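Local coordinates for 4-aminobutyrate transaminase (Acinetobacter baumannii, PDB 6WOP) that catalyses the pyridoxal 5'-phosphate-dependent transfer of the amino group of 4-aminobutyrate to 2-oxoglutarate, as a class-III aminotransferase, at the interface of chains A and B and the interface of chains A and C. Numbering follows the deposited sequence. Chains: chain A/B/C, 4-aminobutyrate transaminase.

Contact 1: the interface of chains A and B. Residues chain A 105-107, 287-288, 295; chain B 13-14, 16-18.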
loop_
_atom_site.group_PDB
_atom_site.type_symbol
_atom_site.label_atom_id
_atom_site.label_comp_id
_atom_site.label_asym_id
_atom_site.label_seq_id
_atom_site.Cartn_x
_atom_site.Cartn_y
_atom_site.Cartn_z
ATOM N N LYS A 105 11.096 -17.491 -24.042
ATOM C CA LYS A 105 10.001 -18.389 -23.692
ATOM C C LYS A 105 8.703 -17.589 -23.695
ATOM O O LYS A 105 8.735 -16.369 -23.574
ATOM C CB LYS A 105 10.235 -19.018 -22.320
ATOM C CG LYS A 105 11.337 -20.081 -22.365
ATOM C CD LYS A 105 11.516 -20.700 -21.031
ATOM C CE LYS A 105 12.373 -21.958 -21.133
ATOM N NZ LYS A 105 12.141 -22.865 -19.985
ATOM N N ALA A 106 7.561 -18.271 -23.808
ATOM C CA ALA A 106 6.294 -17.561 -23.860
ATOM C C ALA A 106 5.251 -18.331 -23.067
ATOM O O ALA A 106 5.292 -19.560 -22.962
ATOM C CB ALA A 106 5.758 -17.387 -25.316
ATOM N N ALA A 107 4.265 -17.611 -22.566
ATOM C CA ALA A 107 3.116 -18.259 -21.960
ATOM C C ALA A 107 1.898 -17.458 -22.362
ATOM O O ALA A 107 2.024 -16.271 -22.645
ATOM C CB ALA A 107 3.195 -18.213 -20.422
ATOM N N MET A 287 11.573 -15.305 -17.759
ATOM C CA MET A 287 10.295 -16.012 -17.741
ATOM C C MET A 287 10.286 -17.190 -16.769
ATOM O O MET A 287 9.235 -17.500 -16.201
ATOM C CB MET A 287 9.950 -16.528 -19.152
ATOM C CG MET A 287 9.817 -15.402 -20.194
ATOM S SD MET A 287 8.301 -14.434 -19.953
ATOM C CE MET A 287 7.024 -15.701 -20.357
ATOM N N ASP A 288 11.415 -17.869 -16.584
ATOM C CA ASP A 288 11.476 -19.025 -15.699
ATOM C C ASP A 288 11.571 -18.647 -14.218
ATOM O O ASP A 288 11.739 -19.545 -13.387
ATOM C CB ASP A 288 12.689 -19.916 -16.027
ATOM C CG ASP A 288 12.356 -20.941 -17.087
ATOM O OD1 ASP A 288 11.164 -21.313 -17.190
ATOM O OD2 ASP A 288 13.273 -21.351 -17.828
ATOM N N LEU A 295 2.126 -19.246 -11.985
ATOM C CA LEU A 295 1.509 -18.619 -13.128
ATOM C C LEU A 295 0.391 -19.537 -13.620
ATOM O O LEU A 295 0.503 -20.756 -13.530
ATOM C CB LEU A 295 2.504 -18.429 -14.283
ATOM C CG LEU A 295 3.712 -17.521 -14.080
ATOM C CD1 LEU A 295 4.647 -17.537 -15.337
ATOM C CD2 LEU A 295 3.207 -16.111 -13.760
ATOM N N GLN B 13 8.908 -27.856 -22.244
ATOM C CA GLN B 13 9.862 -27.270 -21.279
ATOM C C GLN B 13 10.819 -26.286 -21.942
ATOM O O GLN B 13 11.301 -25.353 -21.284
ATOM C CB GLN B 13 10.674 -28.376 -20.619
ATOM C CG GLN B 13 9.809 -29.407 -19.926
ATOM C CD GLN B 13 9.244 -28.919 -18.588
ATOM O OE1 GLN B 13 8.082 -28.502 -18.516
ATOM N NE2 GLN B 13 10.057 -29.006 -17.507
ATOM N N GLN B 14 11.133 -26.479 -23.232
ATOM C CA GLN B 14 12.005 -25.545 -23.959
ATOM C C GLN B 14 11.304 -24.225 -24.256
ATOM O O GLN B 14 11.949 -23.180 -24.286
ATOM C CB GLN B 14 12.465 -26.143 -25.311
ATOM C CG GLN B 14 13.535 -25.334 -26.095
ATOM C CD GLN B 14 13.061 -24.131 -26.966
ATOM O OE1 GLN B 14 11.916 -24.083 -27.525
ATOM N NE2 GLN B 14 13.985 -23.160 -27.131
ATOM N N THR B 16 8.149 -22.824 -23.020
ATOM C CA THR B 16 7.243 -22.189 -22.070
ATOM C C THR B 16 7.872 -22.186 -20.688
ATOM O O THR B 16 8.714 -23.027 -20.373
ATOM C CB THR B 16 5.910 -22.943 -22.002
ATOM O OG1 THR B 16 6.150 -24.209 -21.356
ATOM C CG2 THR B 16 5.287 -23.152 -23.412
ATOM N N PRO B 17 7.458 -21.263 -19.823
ATOM C CA PRO B 17 8.112 -21.127 -18.527
ATOM C C PRO B 17 7.699 -22.215 -17.556
ATOM O O PRO B 17 6.615 -22.758 -17.634
ATOM C CB PRO B 17 7.645 -19.748 -18.038
ATOM C CG PRO B 17 6.455 -19.404 -18.796
ATOM C CD PRO B 17 6.552 -20.136 -20.137
ATOM N N ARG B 18 8.524 -22.487 -16.595
ATOM C CA ARG B 18 8.168 -23.474 -15.660
ATOM C C ARG B 18 7.055 -23.062 -14.706
ATOM O O ARG B 18 6.498 -23.883 -14.046
ATOM C CB ARG B 18 9.381 -23.845 -14.843
ATOM C CG ARG B 18 9.625 -22.890 -13.728
ATOM C CD ARG B 18 10.917 -23.163 -12.987
ATOM N NE ARG B 18 11.321 -21.982 -12.284
ATOM C CZ ARG B 18 11.704 -21.982 -11.044
ATOM N NH1 ARG B 18 11.780 -23.114 -10.423
ATOM N NH2 ARG B 18 12.066 -20.891 -10.457
#
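B:Pro17 pushes its ring between strand 104-109 and the end of helix 284-287 of chain A, while A:Lys105 and B:Arg18 each reach across to grip the other chain's backbone. The proline ring lies alongside A:Met287, both pointing the same way. Its CG meets the methyl CB of A:Ala107 at 3.8 Å, with the thioether methyl CE of A:Met287 a little farther off. A:Lys105 runs extended beyond CG, which sits beside the backbone N (chi1 -73°), and this carries the ammonium past B:Thr16 to the last turn of helix 6-15. There NZ gives a hydrogen bond of 2.9 Å to the carbonyl O of B:Gln13, nearly in line with the C=O. The same NZ makes a salt bridge within chain A to OD2 of A:Asp288, also 2.9 Å, on the syn lone pair. This bond within chain A probably steadies both the lysine tip and the carboxylate. The other carboxylate oxygen of A:Asp288, OD1, accepts the backbone N of B:Arg18 at 2.9 Å, met almost head-on. CG of B:Arg18 stands between its backbone N and carbonyl carbon (chi1 82°), and from there the chain runs extended to NE, bringing the edge of the guanidinium to the A:Asp288 main chain. NE of B:Arg18 donates to the carbonyl O of A:Asp288 at 2.7 Å, and that oxygen lies 9° out of the guanidinium plane.

Contact 2: the interface of chains A and B. Residues chain A 26-28, 30-31, 58; chain B 74, 76-77, 82-83.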
loop_
_atom_site.group_PDB
_atom_site.type_symbol
_atom_site.label_atom_id
_atom_site.label_comp_id
_atom_site.label_asym_id
_atom_site.label_seq_id
_atom_site.Cartn_x
_atom_site.Cartn_y
_atom_site.Cartn_z
ATOM N N TRP A 26 -26.381 1.964 -32.176
ATOM C CA TRP A 26 -26.915 0.873 -32.952
ATOM C C TRP A 26 -26.199 -0.407 -32.542
ATOM O O TRP A 26 -25.175 -0.366 -31.850
ATOM C CB TRP A 26 -26.728 1.180 -34.431
ATOM C CG TRP A 26 -25.339 1.508 -34.815
ATOM C CD1 TRP A 26 -24.747 2.753 -34.848
ATOM C CD2 TRP A 26 -24.344 0.578 -35.265
ATOM N NE1 TRP A 26 -23.457 2.650 -35.328
ATOM C CE2 TRP A 26 -23.176 1.322 -35.567
ATOM C CE3 TRP A 26 -24.344 -0.806 -35.481
ATOM C CZ2 TRP A 26 -22.011 0.721 -36.044
ATOM C CZ3 TRP A 26 -23.169 -1.413 -35.948
ATOM C CH2 TRP A 26 -22.021 -0.644 -36.229
ATOM N N TYR A 27 -26.776 -1.549 -32.913
ATOM C CA TYR A 27 -26.301 -2.847 -32.415
ATOM C C TYR A 27 -25.784 -3.682 -33.584
ATOM O O TYR A 27 -26.365 -3.640 -34.672
ATOM C CB TYR A 27 -27.433 -3.620 -31.698
ATOM C CG TYR A 27 -27.777 -3.011 -30.389
ATOM C CD1 TYR A 27 -28.459 -1.775 -30.300
ATOM C CD2 TYR A 27 -27.390 -3.640 -29.228
ATOM C CE1 TYR A 27 -28.728 -1.192 -29.044
ATOM C CE2 TYR A 27 -27.664 -3.053 -27.952
ATOM C CZ TYR A 27 -28.338 -1.850 -27.881
ATOM O OH TYR A 27 -28.558 -1.324 -26.610
ATOM N N ALA A 28 -24.729 -4.461 -33.367
ATOM C CA ALA A 28 -24.157 -5.220 -34.459
ATOM C C ALA A 28 -24.999 -6.464 -34.736
ATOM O O ALA A 28 -25.420 -7.190 -33.820
ATOM C CB ALA A 28 -22.725 -5.631 -34.146
ATOM N N LYS A 30 -23.957 -8.386 -37.852
ATOM C CA LYS A 30 -23.060 -9.228 -38.629
ATOM C C LYS A 30 -21.838 -8.378 -38.944
ATOM O O LYS A 30 -21.953 -7.154 -39.042
ATOM C CB LYS A 30 -23.744 -9.709 -39.960
ATOM C CG LYS A 30 -22.851 -10.579 -40.733
ATOM C CD LYS A 30 -23.580 -11.253 -41.909
ATOM C CE LYS A 30 -22.793 -12.489 -42.418
ATOM N NZ LYS A 30 -23.413 -13.068 -43.679
ATOM N N ALA A 31 -20.683 -9.018 -39.103
ATOM C CA ALA A 31 -19.492 -8.265 -39.473
ATOM C C ALA A 31 -18.616 -9.185 -40.302
ATOM O O ALA A 31 -18.623 -10.399 -40.093
ATOM C CB ALA A 31 -18.705 -7.737 -38.247
ATOM N N HIS A 58 -12.794 -8.905 -39.302
ATOM C CA HIS A 58 -13.864 -9.716 -38.712
ATOM C C HIS A 58 -14.004 -11.033 -39.473
ATOM O O HIS A 58 -14.136 -11.041 -40.706
ATOM C CB HIS A 58 -15.191 -8.980 -38.793
ATOM C CG HIS A 58 -15.286 -7.751 -37.924
ATOM N ND1 HIS A 58 -15.716 -7.796 -36.604
ATOM C CD2 HIS A 58 -15.071 -6.451 -38.207
ATOM C CE1 HIS A 58 -15.766 -6.566 -36.122
ATOM N NE2 HIS A 58 -15.381 -5.729 -37.074
ATOM N N PHE B 74 -20.651 -12.608 -36.052
ATOM C CA PHE B 74 -19.450 -11.869 -35.677
ATOM C C PHE B 74 -18.876 -12.489 -34.396
ATOM O O PHE B 74 -19.587 -13.133 -33.633
ATOM C CB PHE B 74 -19.757 -10.369 -35.501
ATOM C CG PHE B 74 -20.836 -10.077 -34.467
ATOM C CD1 PHE B 74 -20.503 -9.925 -33.113
ATOM C CD2 PHE B 74 -22.185 -9.995 -34.839
ATOM C CE1 PHE B 74 -21.495 -9.729 -32.151
ATOM C CE2 PHE B 74 -23.177 -9.745 -33.878
ATOM C CZ PHE B 74 -22.816 -9.593 -32.535
ATOM N N HIS B 76 -16.362 -10.591 -32.471
ATOM C CA HIS B 76 -15.808 -9.526 -31.621
ATOM C C HIS B 76 -16.151 -8.177 -32.238
ATOM O O HIS B 76 -15.799 -7.914 -33.396
ATOM C CB HIS B 76 -14.283 -9.613 -31.471
ATOM C CG HIS B 76 -13.715 -8.438 -30.713
ATOM N ND1 HIS B 76 -13.700 -8.385 -29.331
ATOM C CD2 HIS B 76 -13.152 -7.272 -31.143
ATOM C CE1 HIS B 76 -13.127 -7.251 -28.943
ATOM N NE2 HIS B 76 -12.817 -6.542 -30.023
ATOM N N THR B 77 -16.768 -7.290 -31.445
ATOM C CA THR B 77 -16.943 -5.880 -31.840
ATOM C C THR B 77 -16.362 -4.902 -30.834
ATOM O O THR B 77 -16.198 -3.700 -31.167
ATOM C CB THR B 77 -18.435 -5.526 -31.976
ATOM O OG1 THR B 77 -19.081 -5.725 -30.691
ATOM C CG2 THR B 77 -19.097 -6.383 -33.114
ATOM N N THR B 82 -19.309 -1.176 -30.071
ATOM C CA THR B 82 -20.568 -1.532 -30.692
ATOM C C THR B 82 -21.240 -2.645 -29.898
ATOM O O THR B 82 -20.720 -3.773 -29.828
ATOM C CB THR B 82 -20.365 -2.001 -32.135
ATOM O OG1 THR B 82 -19.547 -1.056 -32.845
ATOM C CG2 THR B 82 -21.724 -2.186 -32.775
ATOM N N PRO B 83 -22.405 -2.407 -29.356
ATOM C CA PRO B 83 -23.030 -3.403 -28.506
ATOM C C PRO B 83 -23.786 -4.408 -29.364
ATOM O O PRO B 83 -23.931 -4.247 -30.584
ATOM C CB PRO B 83 -23.966 -2.538 -27.625
ATOM C CG PRO B 83 -24.372 -1.454 -28.532
ATOM C CD PRO B 83 -23.160 -1.143 -29.390
#
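The backbone N of A:Ala28, at the start of strand 28-32, donates a hydrogen bond of 2.9 Å to the carbonyl O of B:Pro83, tying the strand to the loop just ahead of helix 85-97. Next to this bond, two aromatic rings of chain A receive aliphatic groups of chain B. A:Trp26 has CG between its backbone N and carbonyl carbon (chi1 54°), and its six-membered ring takes the methyl CG2 of B:Thr82 over one face, 3.9 Å from the ring centroid. That methyl stands anti to the backbone N of the threonine (chi1 -50° for OG1), which turns it toward both the indole and CB of A:Ala28, 3.8 Å away. A:Tyr27 and B:Pro83 cross at about a right angle. The pyrrolidine CG sits over the phenol face, displaced toward the rim, 3.7 Å from CE2. CB of A:Ala28 meets a second methyl, CG2 of B:Thr77, and lies over the rim of one face of the B:Phe74 ring. B:Thr77 is held by its own loop: its hydroxyl OG1 donates to the carbonyl O of B:Thr82 at 2.7 Å, leaving CG2 as the branch turned to chain A. B:Phe74 lies along the strand, its ring edge toward the backbone of A:Ala28 and A:Lys30 and its CB 3.9 Å from CB of A:Ala31. The same alanine methyl lies over one face of the A:His58 imidazole, toward its rim, 3.3 Å above the ring plane.

Contact 3: the interface of chains A and B. Residues chain A 8, 11-12, 27, 39; chain B 84-85, 88-89, 92.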
loop_
_atom_site.group_PDB
_atom_site.type_symbol
_atom_site.label_atom_id
_atom_site.label_comp_id
_atom_site.label_asym_id
_atom_site.label_seq_id
_atom_site.Cartn_x
_atom_site.Cartn_y
_atom_site.Cartn_z
ATOM N N LEU A 8 -34.485 -1.603 -27.600
ATOM C CA LEU A 8 -33.290 -2.288 -27.145
ATOM C C LEU A 8 -32.440 -1.425 -26.230
ATOM O O LEU A 8 -31.811 -1.930 -25.283
ATOM C CB LEU A 8 -32.459 -2.676 -28.362
ATOM C CG LEU A 8 -32.289 -4.135 -28.642
ATOM C CD1 LEU A 8 -31.474 -4.271 -29.915
ATOM C CD2 LEU A 8 -31.560 -4.713 -27.425
ATOM N N ARG A 11 -33.984 -1.595 -22.877
ATOM C CA ARG A 11 -33.659 -2.848 -22.190
ATOM C C ARG A 11 -32.236 -2.808 -21.651
ATOM O O ARG A 11 -31.968 -3.269 -20.531
ATOM C CB ARG A 11 -33.796 -4.046 -23.149
ATOM C CG ARG A 11 -35.276 -4.428 -23.318
ATOM C CD ARG A 11 -35.418 -5.412 -24.528
ATOM N NE ARG A 11 -34.582 -6.605 -24.336
ATOM C CZ ARG A 11 -34.227 -7.418 -25.323
ATOM N NH1 ARG A 11 -34.605 -7.189 -26.585
ATOM N NH2 ARG A 11 -33.524 -8.497 -25.060
ATOM N N LYS A 12 -31.303 -2.283 -22.452
ATOM C CA LYS A 12 -29.911 -2.182 -21.995
ATOM C C LYS A 12 -29.823 -1.430 -20.684
ATOM O O LYS A 12 -29.120 -1.842 -19.748
ATOM C CB LYS A 12 -29.061 -1.484 -23.039
ATOM C CG LYS A 12 -27.556 -1.430 -22.669
ATOM C CD LYS A 12 -26.782 -0.688 -23.790
ATOM C CE LYS A 12 -26.373 0.680 -23.290
ATOM N NZ LYS A 12 -26.746 1.708 -24.280
ATOM N N TYR A 27 -26.776 -1.549 -32.913
ATOM C CA TYR A 27 -26.301 -2.847 -32.415
ATOM C C TYR A 27 -25.784 -3.682 -33.584
ATOM O O TYR A 27 -26.365 -3.640 -34.672
ATOM C CB TYR A 27 -27.433 -3.620 -31.698
ATOM C CG TYR A 27 -27.777 -3.011 -30.389
ATOM C CD1 TYR A 27 -28.459 -1.775 -30.300
ATOM C CD2 TYR A 27 -27.390 -3.640 -29.228
ATOM C CE1 TYR A 27 -28.728 -1.192 -29.044
ATOM C CE2 TYR A 27 -27.664 -3.053 -27.952
ATOM C CZ TYR A 27 -28.338 -1.850 -27.881
ATOM O OH TYR A 27 -28.558 -1.324 -26.610
ATOM N N LYS A 39 -28.677 -4.028 -37.038
ATOM C CA LYS A 39 -29.838 -4.884 -37.032
ATOM C C LYS A 39 -30.829 -4.486 -38.097
ATOM O O LYS A 39 -31.624 -5.331 -38.516
ATOM C CB LYS A 39 -30.470 -4.871 -35.634
ATOM C CG LYS A 39 -29.511 -5.430 -34.545
ATOM C CD LYS A 39 -30.152 -5.388 -33.181
ATOM C CE LYS A 39 -31.421 -6.192 -33.181
ATOM N NZ LYS A 39 -31.094 -7.614 -33.480
ATOM N N TYR B 84 -24.243 -5.466 -28.703
ATOM C CA TYR B 84 -25.005 -6.535 -29.333
ATOM C C TYR B 84 -26.197 -6.852 -28.438
ATOM O O TYR B 84 -26.133 -6.661 -27.224
ATOM C CB TYR B 84 -24.137 -7.778 -29.522
ATOM C CG TYR B 84 -22.905 -7.803 -28.647
ATOM C CD1 TYR B 84 -21.869 -6.900 -28.846
ATOM C CD2 TYR B 84 -22.778 -8.729 -27.619
ATOM C CE1 TYR B 84 -20.740 -6.919 -28.047
ATOM C CE2 TYR B 84 -21.654 -8.755 -26.816
ATOM C CZ TYR B 84 -20.639 -7.848 -27.034
ATOM O OH TYR B 84 -19.517 -7.870 -26.237
ATOM N N GLU B 85 -27.282 -7.335 -29.032
ATOM C CA GLU B 85 -28.467 -7.647 -28.270
ATOM C C GLU B 85 -28.234 -8.845 -27.365
ATOM O O GLU B 85 -28.773 -8.880 -26.256
ATOM C CB GLU B 85 -29.665 -7.862 -29.218
ATOM C CG GLU B 85 -30.952 -8.338 -28.450
ATOM C CD GLU B 85 -32.172 -8.448 -29.362
ATOM O OE1 GLU B 85 -33.301 -8.618 -28.857
ATOM O OE2 GLU B 85 -31.989 -8.391 -30.581
ATOM N N VAL B 88 -27.249 -8.032 -23.774
ATOM C CA VAL B 88 -28.364 -7.520 -22.979
ATOM C C VAL B 88 -29.305 -8.670 -22.617
ATOM O O VAL B 88 -29.822 -8.759 -21.507
ATOM C CB VAL B 88 -29.092 -6.430 -23.781
ATOM C CG1 VAL B 88 -30.358 -5.883 -23.001
ATOM C CG2 VAL B 88 -28.137 -5.273 -24.080
ATOM N N ALA B 89 -29.573 -9.553 -23.554
ATOM C CA ALA B 89 -30.478 -10.636 -23.202
ATOM C C ALA B 89 -29.873 -11.520 -22.109
ATOM O O ALA B 89 -30.593 -12.049 -21.233
ATOM C CB ALA B 89 -30.819 -11.458 -24.445
ATOM N N GLU B 92 -30.396 -9.966 -18.878
ATOM C CA GLU B 92 -31.788 -10.127 -18.471
ATOM C C GLU B 92 -32.030 -11.506 -17.882
ATOM O O GLU B 92 -32.682 -11.657 -16.837
ATOM C CB GLU B 92 -32.713 -9.891 -19.681
ATOM C CG GLU B 92 -32.804 -8.419 -20.076
ATOM C CD GLU B 92 -33.581 -8.229 -21.392
ATOM O OE1 GLU B 92 -33.528 -9.149 -22.262
ATOM O OE2 GLU B 92 -34.202 -7.158 -21.562
HETATM O O HOH W 1 -34.490 -5.126 -19.732
HETATM O O HOH W 2 -33.471 -10.699 -26.818
#
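B:Glu85 and A:Arg11 meet between helix 85-97 of chain B and the N-terminal helix 4-15 of chain A, and B:Val88 fills in beneath the arginine chain. A:Arg11 bends at chi3, which turns its guanidinium along the partner helix so that both glutamates lie at its edge. Toward B:Glu92 it works side-on: NE donates to OE2 at 2.9 Å and NH2 to OE1 at the same distance, both on the syn side of a carboxylate turned only 16° from the guanidinium plane. B:Glu85 is approached differently. Its chain is extended, with CG anti to the backbone N (chi1 175°), and OE1 takes NH1 of A:Arg11 at 3.0 Å on the anti side, the two planes 66° apart. A water bridges NH2 of A:Arg11 to the same OE1. The other oxygen, OE2, faces the ammonium of A:Lys39, a salt bridge whose lysine is poorly ordered. Below this layer CG1 of B:Val88 packs against CB of A:Arg11 (3.9 Å) and the start of A:Lys12, and CG2 against the A:Lys12 side chain. A:Leu8 crosses B:Glu85 at about a right angle; its CD2 also lies over one guanidinium face, toward the rim, and is 3.8 Å from CG of B:Glu85.

Contact 4: the interface of chains A and C. Residues chain A 150, 152-153, 157, 167-169, 171; chain C 168, 194-195.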
loop_
_atom_site.group_PDB
_atom_site.type_symbol
_atom_site.label_atom_id
_atom_site.label_comp_id
_atom_site.label_asym_id
_atom_site.label_seq_id
_atom_site.Cartn_x
_atom_site.Cartn_y
_atom_site.Cartn_z
ATOM N N THR A 150 -1.835 2.447 -15.525
ATOM C CA THR A 150 -2.474 3.326 -16.498
ATOM C C THR A 150 -2.357 4.783 -16.050
ATOM O O THR A 150 -2.675 5.107 -14.891
ATOM C CB THR A 150 -3.949 2.885 -16.651
ATOM O OG1 THR A 150 -3.935 1.593 -17.319
ATOM C CG2 THR A 150 -4.795 3.930 -17.421
ATOM N N LYS A 152 -3.915 7.601 -16.708
ATOM C CA LYS A 152 -5.072 8.420 -16.931
ATOM C C LYS A 152 -6.068 8.094 -15.832
ATOM O O LYS A 152 -6.538 7.025 -15.753
ATOM C CB LYS A 152 -5.619 8.166 -18.334
ATOM C CG LYS A 152 -6.784 9.034 -18.729
ATOM C CD LYS A 152 -7.026 9.046 -20.222
ATOM C CE LYS A 152 -8.391 9.611 -20.599
ATOM N NZ LYS A 152 -8.529 9.665 -22.076
ATOM N N THR A 153 -6.445 9.060 -15.039
ATOM C CA THR A 153 -7.298 8.725 -13.916
ATOM C C THR A 153 -8.750 8.740 -14.339
ATOM O O THR A 153 -9.558 7.974 -13.802
ATOM C CB THR A 153 -7.066 9.731 -12.785
ATOM O OG1 THR A 153 -7.302 11.037 -13.288
ATOM C CG2 THR A 153 -5.638 9.693 -12.385
ATOM N N LYS A 157 -9.916 5.174 -13.322
ATOM C CA LYS A 157 -9.681 4.777 -11.928
ATOM C C LYS A 157 -10.178 5.756 -10.885
ATOM O O LYS A 157 -10.131 5.402 -9.704
ATOM C CB LYS A 157 -8.186 4.474 -11.685
ATOM C CG LYS A 157 -7.275 5.605 -11.910
ATOM C CD LYS A 157 -5.786 5.095 -11.860
ATOM C CE LYS A 157 -4.769 6.114 -12.229
ATOM N NZ LYS A 157 -3.353 5.593 -12.399
ATOM N N VAL A 167 3.986 2.254 -7.665
ATOM C CA VAL A 167 3.782 2.543 -9.090
ATOM C C VAL A 167 3.904 4.040 -9.304
ATOM O O VAL A 167 3.201 4.813 -8.635
ATOM C CB VAL A 167 2.397 2.060 -9.540
ATOM C CG1 VAL A 167 2.140 2.373 -11.080
ATOM C CG2 VAL A 167 2.303 0.555 -9.237
ATOM N N PHE A 168 4.743 4.463 -10.273
ATOM C CA PHE A 168 4.930 5.895 -10.481
ATOM C C PHE A 168 4.916 6.204 -11.966
ATOM O O PHE A 168 5.335 5.378 -12.767
ATOM C CB PHE A 168 6.293 6.350 -9.808
ATOM C CG PHE A 168 6.263 6.121 -8.308
ATOM C CD1 PHE A 168 5.504 6.973 -7.482
ATOM C CD2 PHE A 168 6.917 5.033 -7.751
ATOM C CE1 PHE A 168 5.424 6.707 -6.067
ATOM C CE2 PHE A 168 6.840 4.774 -6.389
ATOM C CZ PHE A 168 6.097 5.613 -5.557
ATOM N N HIS A 169 4.528 7.435 -12.329
ATOM C CA HIS A 169 4.448 7.823 -13.741
ATOM C C HIS A 169 5.493 8.850 -14.139
ATOM O O HIS A 169 5.563 9.954 -13.554
ATOM C CB HIS A 169 3.063 8.375 -14.033
ATOM C CG HIS A 169 1.991 7.340 -13.884
ATOM N ND1 HIS A 169 1.346 7.116 -12.686
ATOM C CD2 HIS A 169 1.484 6.438 -14.765
ATOM C CE1 HIS A 169 0.467 6.129 -12.831
ATOM N NE2 HIS A 169 0.537 5.694 -14.082
ATOM N N ARG A 171 7.159 11.079 -17.693
ATOM C CA ARG A 171 6.670 11.708 -18.892
ATOM C C ARG A 171 7.106 10.947 -20.128
ATOM O O ARG A 171 8.264 10.748 -20.333
ATOM C CB ARG A 171 7.235 13.125 -19.084
ATOM C CG ARG A 171 7.360 13.962 -17.861
ATOM C CD ARG A 171 6.049 14.410 -17.330
ATOM N NE ARG A 171 5.158 13.405 -16.760
ATOM C CZ ARG A 171 5.228 12.872 -15.548
ATOM N NH1 ARG A 171 6.212 13.163 -14.712
ATOM N NH2 ARG A 171 4.342 11.998 -15.205
ATOM N N PHE C 168 2.621 11.273 -3.741
ATOM C CA PHE C 168 3.227 11.536 -5.042
ATOM C C PHE C 168 3.997 12.842 -4.996
ATOM O O PHE C 168 3.617 13.751 -4.269
ATOM C CB PHE C 168 2.093 11.571 -6.152
ATOM C CG PHE C 168 1.389 10.231 -6.254
ATOM C CD1 PHE C 168 2.037 9.141 -6.869
ATOM C CD2 PHE C 168 0.141 10.048 -5.680
ATOM C CE1 PHE C 168 1.390 7.854 -6.900
ATOM C CE2 PHE C 168 -0.484 8.808 -5.708
ATOM C CZ PHE C 168 0.143 7.721 -6.319
ATOM N N GLU C 194 -2.922 11.489 -13.830
ATOM C CA GLU C 194 -2.220 10.224 -14.029
ATOM C C GLU C 194 -2.215 9.309 -12.822
ATOM O O GLU C 194 -2.203 8.080 -13.016
ATOM C CB GLU C 194 -0.749 10.484 -14.430
ATOM C CG GLU C 194 -0.687 11.303 -15.774
ATOM C CD GLU C 194 0.706 11.860 -16.079
ATOM O OE1 GLU C 194 1.658 11.608 -15.304
ATOM O OE2 GLU C 194 0.828 12.563 -17.086
ATOM N N ASP C 195 -2.095 9.865 -11.608
ATOM C CA ASP C 195 -1.810 9.106 -10.395
ATOM C C ASP C 195 -3.016 8.969 -9.481
ATOM O O ASP C 195 -3.273 7.884 -8.906
ATOM C CB ASP C 195 -0.670 9.784 -9.597
ATOM C CG ASP C 195 0.684 9.632 -10.263
ATOM O OD1 ASP C 195 1.173 8.479 -10.348
ATOM O OD2 ASP C 195 1.239 10.654 -10.726
HETATM O O HOH W 3 3.927 9.294 -10.191
HETATM O O HOH W 4 -2.443 5.497 -9.718
HETATM O O HOH W 5 3.108 12.944 -18.245
#
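A:Phe168 and C:Phe168, the same residue in two chains, come within 4.1 Å, CD1 to CD1, a loose approach with the side chains crossing at a slant. The ring of C:Phe168 has CB of C:Asp195 over the centre of one face and turns its edge to the carbonyl O of A:Val167. To one side the methyl CG2 of A:Thr153 packs 3.8 Å from CA of C:Glu194. Next outward, A:His169 and C:Asp195 slide past each other in opposite directions. ND1 of A:His169 donates to OD1 of C:Asp195 at 2.7 Å; the oxygen is in the imidazole plane, but the ring N-H comes down from above the carboxylate, 52° out of its plane. A water links the same OD1 to the backbone N of A:His169. A:Lys157, extended beyond CG, brings its ammonium to the end of helix 181-194, where NZ donates to the carbonyl O of C:Glu194 at 2.8 Å. The lysine tip is anchored in its own chain by the carbonyl O of A:Thr150. At the rim A:Arg171, bent at chi2 and chi3, makes a salt bridge to C:Glu194. Its NH2 meets the syn lone pair of OE1 at 2.7 Å, a short but bent bond (122° at H) with OE1 tilted from the guanidinium plane, and its NE reaches OE2 through a water, 2.6 Å from that oxygen.

Contacts 1, 2 and 3 belong to one two-fold A-B interface and contact 4 to a second, between A and C, so chain A uses separate surfaces for its two partners. Contacts 2 and 3 are neighbours, their C-alpha centres about 12 Å apart and joined through A:Tyr27; contact 1 lies about 35 Å from contact 2 and 41 Å from contact 3. The N-terminal helix serves contact 1 from chain B (6-15) and contact 3 from chain A (4-15). Contact 4 is 30 to 35 Å from the others between centres. The deposited assembly has four copies, which fits paired dimers, although the structure alone does not prove a tetramer in solution.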